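Local coordinates for epimerase family protein SDR39U1 (PDB 4B4O) that binds NADPH in a Rossmann-type fold and is a putative NADP-dependent oxidoreductase of the short-chain dehydrogenase/reductase family, at residues A[120-125]-A[214-219]. The protein carries 3 engineered substitutions. Residues are numbered along the deposited sequence; the frame is centred on the assembly and turned at random.
Sequences YDEDSP and VLNGVA
A buried carboxylate lies almost flat on a carboxamide: the planes of Glu122 and Asn216 are 16° apart, with Glu122 CD 3.3 Å from Asn216 ND2. The same glutamate also grips the backbone of strand 213-217: Asn216 N donates to Glu122 OE2 at 2.8 Å with an N-H...O angle of 153°, and OE2 accepts through its anti lone pair, the one away from the other oxygen. Torsions explain the double role: CG stands anti to the carbonyl carbon, and the bend at chi2 (88°) turns the carboxylate over the amide. At the bend, Glu122 CG packs against Val214 CG1 at 3.8 Å and lies close to Val214 O. Other partners hold both flat groups in place: Glu122 OE1 accepts from Arg271 N, while Asn216 ND2 donates to Ile268 O and Asn216 OD1 is hydrogen-bonded to Tyr112 OH. The glutamate projects from a type I turn, Asp121 to Ser124, closed by Ser124 N to Asp121 O at 3.0 Å. An Asx turn reinforces it, Asp123 N reaching Asp121 OD1 from above the carboxylate plane, while Asp121 OD2 forms a salt bridge with Arg270. An alanine here removes the acceptor of Asn216 N and the group stacked on its carboxamide, and would probably loosen the turn from the strand. The contact thus ties the loop after strand 102-108 to the parallel Rossmann-type sheet, with the Asn216 side chain about 11 Å from the bound NADPH. The chemistry is consistent with an ionised Glu122 whose buried charge is stabilised in part by main-chain N-H groups, with a weak hydrogen bond to Thr272 OG1.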
loop_
_atom_site.group_PDB
_atom_site.type_symbol
_atom_site.label_atom_id
_atom_site.label_comp_id
_atom_site.label_asym_id
_atom_site.label_seq_id
_atom_site.Cartn_x
_atom_site.Cartn_y
_atom_site.Cartn_z
ATOM N N TYR A 120 -0.626 -11.377 -13.671
ATOM C CA TYR A 120 -1.749 -11.427 -12.752
ATOM C C TYR A 120 -2.670 -10.236 -12.935
ATOM O O TYR A 120 -2.210 -9.142 -13.221
ATOM C CB TYR A 120 -1.230 -11.426 -11.307
ATOM C CG TYR A 120 -0.277 -12.566 -10.994
ATOM C CD1 TYR A 120 -0.762 -13.817 -10.671
ATOM C CD2 TYR A 120 1.098 -12.385 -11.041
ATOM C CE1 TYR A 120 0.091 -14.855 -10.407
ATOM C CE2 TYR A 120 1.961 -13.426 -10.780
ATOM C CZ TYR A 120 1.452 -14.656 -10.466
ATOM O OH TYR A 120 2.277 -15.710 -10.170
ATOM N N ASP A 121 -3.968 -10.460 -12.732
ATOM C CA ASP A 121 -4.904 -9.364 -12.482
ATOM C C ASP A 121 -5.696 -9.618 -11.211
ATOM O O ASP A 121 -5.399 -10.543 -10.462
ATOM C CB ASP A 121 -5.786 -9.063 -13.706
ATOM C CG ASP A 121 -6.836 -10.125 -13.990
ATOM O OD1 ASP A 121 -7.027 -11.047 -13.192
ATOM O OD2 ASP A 121 -7.469 -10.029 -15.069
ATOM N N GLU A 122 -6.722 -8.813 -10.977
ATOM C CA GLU A 122 -7.485 -8.860 -9.715
ATOM C C GLU A 122 -8.229 -10.177 -9.497
ATOM O O GLU A 122 -8.615 -10.491 -8.394
ATOM C CB GLU A 122 -8.459 -7.675 -9.621
ATOM C CG GLU A 122 -7.757 -6.320 -9.494
ATOM C CD GLU A 122 -7.394 -5.657 -10.818
ATOM O OE1 GLU A 122 -7.526 -6.255 -11.912
ATOM O OE2 GLU A 122 -7.008 -4.475 -10.768
ATOM N N ASP A 123 -8.449 -10.929 -10.566
ATOM C CA ASP A 123 -9.185 -12.174 -10.460
ATOM C C ASP A 123 -8.242 -13.337 -10.287
ATOM O O ASP A 123 -8.690 -14.465 -10.173
ATOM C CB ASP A 123 -10.096 -12.376 -11.684
ATOM C CG ASP A 123 -11.260 -11.383 -11.725
ATOM O OD1 ASP A 123 -11.822 -11.049 -10.656
ATOM O OD2 ASP A 123 -11.634 -10.940 -12.839
ATOM N N SER A 124 -6.943 -13.074 -10.289
ATOM C CA SER A 124 -5.983 -14.161 -10.271
ATOM C C SER A 124 -5.950 -14.798 -8.894
ATOM O O SER A 124 -6.032 -14.108 -7.881
ATOM C CB SER A 124 -4.567 -13.684 -10.658
ATOM O OG SER A 124 -4.493 -13.315 -12.014
ATOM N N PRO A 125 -5.758 -16.114 -8.854
ATOM C CA PRO A 125 -5.547 -16.771 -7.575
ATOM C C PRO A 125 -4.170 -16.547 -6.918
ATOM O O PRO A 125 -3.205 -16.160 -7.552
ATOM C CB PRO A 125 -5.724 -18.238 -7.924
ATOM C CG PRO A 125 -5.192 -18.328 -9.305
ATOM C CD PRO A 125 -5.382 -16.988 -9.967
ATOM N N VAL A 214 -11.918 -6.166 -5.524
ATOM C CA VAL A 214 -10.467 -6.054 -5.521
ATOM C C VAL A 214 -9.998 -5.184 -6.675
ATOM O O VAL A 214 -10.430 -5.372 -7.808
ATOM C CB VAL A 214 -9.766 -7.402 -5.677
ATOM C CG1 VAL A 214 -8.280 -7.152 -5.841
ATOM C CG2 VAL A 214 -10.048 -8.288 -4.483
ATOM N N LEU A 215 -9.120 -4.231 -6.352
ATOM C CA LEU A 215 -8.467 -3.359 -7.319
ATOM C C LEU A 215 -6.951 -3.413 -7.112
ATOM O O LEU A 215 -6.465 -3.351 -5.988
ATOM C CB LEU A 215 -8.929 -1.905 -7.121
ATOM C CG LEU A 215 -10.419 -1.581 -7.206
ATOM C CD1 LEU A 215 -10.662 -0.135 -6.829
ATOM C CD2 LEU A 215 -10.931 -1.915 -8.598
ATOM N N ASN A 216 -6.208 -3.539 -8.199
ATOM C CA ASN A 216 -4.751 -3.590 -8.094
ATOM C C ASN A 216 -4.227 -2.184 -8.100
ATOM O O ASN A 216 -4.409 -1.457 -9.076
ATOM C CB ASN A 216 -4.116 -4.407 -9.228
ATOM C CG ASN A 216 -4.231 -5.906 -9.013
ATOM O OD1 ASN A 216 -4.250 -6.388 -7.872
ATOM N ND2 ASN A 216 -4.311 -6.654 -10.110
ATOM N N GLY A 217 -3.626 -1.790 -6.987
ATOM C CA GLY A 217 -3.063 -0.456 -6.836
ATOM C C GLY A 217 -1.658 -0.340 -7.407
ATOM O O GLY A 217 -0.677 -0.174 -6.664
ATOM N N VAL A 218 -1.575 -0.480 -8.728
ATOM C CA VAL A 218 -0.312 -0.426 -9.470
ATOM C C VAL A 218 -0.480 0.425 -10.712
ATOM O O VAL A 218 -1.592 0.517 -11.259
ATOM C CB VAL A 218 0.200 -1.824 -9.852
ATOM C CG1 VAL A 218 0.460 -2.601 -8.576
ATOM C CG2 VAL A 218 -0.769 -2.579 -10.765
ATOM N N ALA A 219 0.599 1.095 -11.111
ATOM C CA ALA A 219 0.607 1.851 -12.359
ATOM C C ALA A 219 0.555 0.814 -13.450
ATOM O O ALA A 219 1.049 -0.295 -13.267
ATOM C CB ALA A 219 1.862 2.700 -12.498
#